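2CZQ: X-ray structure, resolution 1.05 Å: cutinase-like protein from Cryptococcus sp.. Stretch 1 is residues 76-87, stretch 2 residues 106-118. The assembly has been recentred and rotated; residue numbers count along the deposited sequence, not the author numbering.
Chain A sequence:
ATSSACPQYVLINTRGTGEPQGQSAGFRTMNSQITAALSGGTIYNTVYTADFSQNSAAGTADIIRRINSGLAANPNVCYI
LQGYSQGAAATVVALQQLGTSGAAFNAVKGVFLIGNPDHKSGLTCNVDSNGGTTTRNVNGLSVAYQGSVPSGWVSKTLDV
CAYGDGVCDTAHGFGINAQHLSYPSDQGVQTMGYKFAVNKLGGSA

Stretch 1 76-87: NVCYILQGYSQG
Stretch 2 (106-118) NAVKGVFLIGNPD

Adjacent parallel strands in an α/β fold are held mainly by their backbones, and side chains then fill the two faces of the sheet. Two segments of the cutinase-like protein from Cryptococcus sp. illustrate the principle. Strand 78-84 lies beside strand 108-114, their N-to-C directions 17° apart (signed crossing angle -17°) and their axes approaching to 4.6 Å. The first strand leads through S85 into a helix beginning at Q86; the second emerges from a helix that ends at A107. Together the segments bury 805 Å², summed over both sides.

The register pairs Y79 with V108, then, after a one-residue shift, I80 with G110, L81 with V111, Q82 with F112, G83 with L113 and Y84 with I114, with CA-CA separations of 4.6 to 4.9 Å. The shift is a beta bulge, produced where K109 (phi/psi -83/-22) departs from extended geometry. Most other strand residues lie near -120/130; G110 is more stretched, at -163/154.

Parallel strands bond in an alternating ladder, in which every second residue of the first strand both donates and accepts. Y79 N donates to A107 O (2.9 Å), and K109 N to Y79 O (2.8 Å). L81 N then reaches G110 O at 3.0 Å, while F112 N reaches L81 O at 2.8 Å, with a nearly straight N-H...O angle of 168°. Next, G83 N bonds to F112 O (3.1 Å) and I114 N to G83 O (3.0 Å); the series closes with S85 N to I114 O (3.0 Å), beyond the end of the first strand. The bulge has a price: G110 N is buried without a partner. Between the rungs, most CA-H...O contacts use the same carbonyls, the shortest from Q82 CA to F112 O at 3.1 Å; S85 CA instead meets G115 O at 3.2 Å.

On the face bearing Y79, L81, V108, V111 and L113, the contacts are apolar. L81 (chi1 m, chi2 t) sets CG 3.8 Å from V108 CG1, and its CB lies 4.4 Å from V111 CG2; both valines are t. Y79 (chi1 m, chi2 -74°) turns its ring edge to A107, with CD2 3.8 Å from A107 CB. G83 belongs to this face too, but a CB there would clash with G87 O.

The face of I80, Q82, Y84, F112 and I114 closes differently. Y84 (chi1 t, chi2 47°) meets I114 (chi1 p, chi2 t), CD1 of Y84 lying 3.7 Å from CD1 of I114. I80 (m, m) extends along G110, where an ideal CB would sit tightly, 3.3 Å from I80 CD1. F112 (t, chi2 84°) carries its ring away from the first strand.

At the exits, both segments turn with positive phi: S85 at 60/-122 and G115 at 57/48. There S85 O touches P117 CD at 3.1 Å, and G87 N bonds back to Y84 O (2.8 Å) as the helix starts.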

# COMPACT_ATOMS: atom_id res chain seq x y z
N ASN A 76 18.60 -7.77 -6.79
CA ASN A 76 18.72 -6.40 -6.30
C ASN A 76 17.52 -5.51 -6.62
O ASN A 76 17.57 -4.31 -6.39
CB ASN A 76 20.02 -5.79 -6.82
CG ASN A 76 21.22 -6.59 -6.39
OD1 ASN A 76 21.51 -6.69 -5.20
ND2 ASN A 76 21.91 -7.20 -7.34
N VAL A 77 16.45 -6.10 -7.15
CA VAL A 77 15.24 -5.34 -7.43
C VAL A 77 14.62 -4.79 -6.14
O VAL A 77 14.73 -5.41 -5.07
CB VAL A 77 14.22 -6.18 -8.25
CG1 VAL A 77 13.61 -7.31 -7.41
CG2 VAL A 77 13.13 -5.30 -8.86
N CYS A 78 13.99 -3.63 -6.25
CA CYS A 78 13.27 -3.01 -5.14
C CYS A 78 11.78 -3.00 -5.40
O CYS A 78 11.34 -2.90 -6.55
CB CYS A 78 13.73 -1.58 -4.96
SG CYS A 78 15.49 -1.39 -4.65
N TYR A 79 11.00 -3.04 -4.32
CA TYR A 79 9.55 -2.96 -4.41
C TYR A 79 8.96 -1.89 -3.52
O TYR A 79 9.46 -1.65 -2.40
CB TYR A 79 8.92 -4.28 -3.99
CG TYR A 79 9.35 -5.45 -4.83
CD1 TYR A 79 8.87 -5.61 -6.12
CD2 TYR A 79 10.24 -6.39 -4.34
CE1 TYR A 79 9.26 -6.67 -6.90
CE2 TYR A 79 10.65 -7.46 -5.12
CZ TYR A 79 10.15 -7.59 -6.40
OH TYR A 79 10.53 -8.65 -7.19
N ILE A 80 7.88 -1.28 -4.00
CA ILE A 80 6.93 -0.60 -3.12
C ILE A 80 5.62 -1.38 -3.26
O ILE A 80 5.17 -1.64 -4.38
CB ILE A 80 6.70 0.87 -3.54
CG1 ILE A 80 8.01 1.67 -3.56
CG2 ILE A 80 5.65 1.53 -2.63
CD1 ILE A 80 8.68 1.87 -2.21
N LEU A 81 5.03 -1.76 -2.14
CA LEU A 81 3.72 -2.42 -2.14
C LEU A 81 2.65 -1.40 -1.80
O LEU A 81 2.75 -0.72 -0.77
CB LEU A 81 3.66 -3.57 -1.14
CG LEU A 81 4.79 -4.61 -1.21
CD1 LEU A 81 4.52 -5.73 -0.22
CD2 LEU A 81 4.99 -5.15 -2.62
N GLN A 82 1.64 -1.30 -2.66
CA GLN A 82 0.56 -0.33 -2.51
C GLN A 82 -0.75 -1.09 -2.46
O GLN A 82 -0.97 -1.99 -3.26
CB GLN A 82 0.55 0.62 -3.69
CG GLN A 82 1.84 1.39 -3.89
CD GLN A 82 1.92 2.10 -5.22
OE1 GLN A 82 1.43 1.59 -6.23
NE2 GLN A 82 2.56 3.27 -5.23
N GLY A 83 -1.64 -0.71 -1.55
CA GLY A 83 -2.94 -1.35 -1.49
C GLY A 83 -4.04 -0.39 -1.08
O GLY A 83 -3.84 0.42 -0.17
N TYR A 84 -5.18 -0.48 -1.76
CA TYR A 84 -6.35 0.33 -1.47
C TYR A 84 -7.52 -0.57 -1.08
O TYR A 84 -7.88 -1.47 -1.83
CB TYR A 84 -6.73 1.15 -2.71
CG TYR A 84 -8.07 1.85 -2.64
CD1 TYR A 84 -8.45 2.60 -1.52
CD2 TYR A 84 -8.97 1.75 -3.70
CE1 TYR A 84 -9.69 3.24 -1.47
CE2 TYR A 84 -10.20 2.38 -3.65
CZ TYR A 84 -10.56 3.12 -2.54
OH TYR A 84 -11.79 3.74 -2.52
N SER A 85 -8.10 -0.30 0.09
CA SER A 85 -9.33 -0.96 0.52
C SER A 85 -9.09 -2.48 0.60
O SER A 85 -8.18 -2.89 1.32
CB SER A 85 -10.51 -0.55 -0.37
OG SER A 85 -11.73 -0.86 0.27
N GLN A 86 -9.85 -3.31 -0.11
CA GLN A 86 -9.57 -4.74 -0.10
C GLN A 86 -8.09 -5.02 -0.41
O GLN A 86 -7.48 -5.92 0.17
CB GLN A 86 -10.46 -5.50 -1.08
CG GLN A 86 -10.19 -6.99 -1.04
CD GLN A 86 -11.19 -7.88 -1.76
OE1 GLN A 86 -11.05 -9.10 -1.69
NE2 GLN A 86 -12.16 -7.31 -2.45
N GLY A 87 -7.52 -4.25 -1.33
CA GLY A 87 -6.13 -4.40 -1.70
C GLY A 87 -5.15 -4.07 -0.59
O GLY A 87 -4.06 -4.63 -0.53
N ASN A 106 13.69 -7.65 2.71
CA ASN A 106 14.73 -6.68 2.40
C ASN A 106 14.45 -5.90 1.11
O ASN A 106 14.78 -4.72 1.02
CB ASN A 106 16.09 -7.37 2.31
CG ASN A 106 16.61 -7.84 3.66
OD1 ASN A 106 16.17 -7.39 4.72
ND2 ASN A 106 17.55 -8.77 3.63
N ALA A 107 13.85 -6.57 0.13
CA ALA A 107 13.59 -5.97 -1.18
C ALA A 107 12.43 -4.98 -1.16
O ALA A 107 12.36 -4.07 -2.00
CB ALA A 107 13.35 -7.05 -2.22
N VAL A 108 11.49 -5.18 -0.22
CA VAL A 108 10.36 -4.28 -0.10
C VAL A 108 10.81 -3.05 0.68
O VAL A 108 11.00 -3.10 1.91
CB VAL A 108 9.13 -4.94 0.56
CG1 VAL A 108 8.00 -3.94 0.69
CG2 VAL A 108 8.67 -6.15 -0.26
N LYS A 109 10.99 -1.94 -0.03
CA LYS A 109 11.49 -0.72 0.58
C LYS A 109 10.42 0.09 1.26
O LYS A 109 10.72 0.91 2.13
CB LYS A 109 12.24 0.14 -0.45
CG LYS A 109 13.36 -0.59 -1.19
CD LYS A 109 14.39 -1.23 -0.25
CE LYS A 109 15.42 -2.04 -1.05
NZ LYS A 109 16.33 -2.85 -0.20
N GLY A 110 9.16 -0.10 0.87
CA GLY A 110 8.07 0.64 1.48
C GLY A 110 6.74 -0.01 1.19
O GLY A 110 6.58 -0.70 0.19
N VAL A 111 5.80 0.23 2.10
CA VAL A 111 4.42 -0.24 1.97
C VAL A 111 3.53 0.99 2.15
O VAL A 111 3.68 1.72 3.14
CB VAL A 111 4.09 -1.30 3.03
CG1 VAL A 111 2.64 -1.74 2.91
CG2 VAL A 111 5.03 -2.50 2.91
N PHE A 112 2.65 1.23 1.19
CA PHE A 112 1.79 2.39 1.20
C PHE A 112 0.34 1.94 1.08
O PHE A 112 -0.04 1.34 0.07
CB PHE A 112 2.16 3.32 0.05
CG PHE A 112 1.36 4.59 0.02
CD1 PHE A 112 1.71 5.68 0.79
CD2 PHE A 112 0.22 4.67 -0.78
CE1 PHE A 112 0.95 6.84 0.77
CE2 PHE A 112 -0.55 5.82 -0.81
CZ PHE A 112 -0.18 6.91 -0.04
N LEU A 113 -0.44 2.21 2.12
CA LEU A 113 -1.82 1.74 2.21
C LEU A 113 -2.77 2.91 2.29
O LEU A 113 -2.46 3.91 2.93
CB LEU A 113 -2.00 0.85 3.45
CG LEU A 113 -1.00 -0.29 3.63
CD1 LEU A 113 -1.16 -0.94 4.98
CD2 LEU A 113 -1.13 -1.32 2.51
N ILE A 114 -3.93 2.78 1.63
CA ILE A 114 -5.00 3.75 1.75
C ILE A 114 -6.32 3.04 2.00
O ILE A 114 -6.60 1.99 1.43
CB ILE A 114 -5.12 4.66 0.49
CG1 ILE A 114 -4.95 3.86 -0.80
CG2 ILE A 114 -4.12 5.81 0.57
CD1 ILE A 114 -5.35 4.61 -2.06
N GLY A 115 -7.13 3.61 2.89
CA GLY A 115 -8.43 3.04 3.18
C GLY A 115 -8.35 1.59 3.67
O GLY A 115 -9.08 0.72 3.21
N ASN A 116 -7.45 1.35 4.62
CA ASN A 116 -7.10 0.00 5.05
C ASN A 116 -8.12 -0.61 6.01
O ASN A 116 -8.24 -0.13 7.13
CB ASN A 116 -5.73 0.07 5.73
CG ASN A 116 -5.21 -1.27 6.17
OD1 ASN A 116 -5.71 -2.33 5.76
ND2 ASN A 116 -4.19 -1.24 7.02
N PRO A 117 -8.81 -1.68 5.62
CA PRO A 117 -9.73 -2.35 6.56
C PRO A 117 -9.00 -2.87 7.80
O PRO A 117 -9.62 -3.05 8.84
CB PRO A 117 -10.27 -3.52 5.74
CG PRO A 117 -10.07 -3.13 4.31
CD PRO A 117 -8.80 -2.35 4.31
N ASP A 118 -7.69 -3.11 7.67
CA ASP A 118 -6.89 -3.65 8.76
C ASP A 118 -6.17 -2.57 9.56
O ASP A 118 -5.22 -2.86 10.30
CB ASP A 118 -5.86 -4.64 8.22
CG ASP A 118 -6.50 -5.81 7.54
OD1 ASP A 118 -7.71 -6.06 7.79
OD2 ASP A 118 -5.85 -6.53 6.75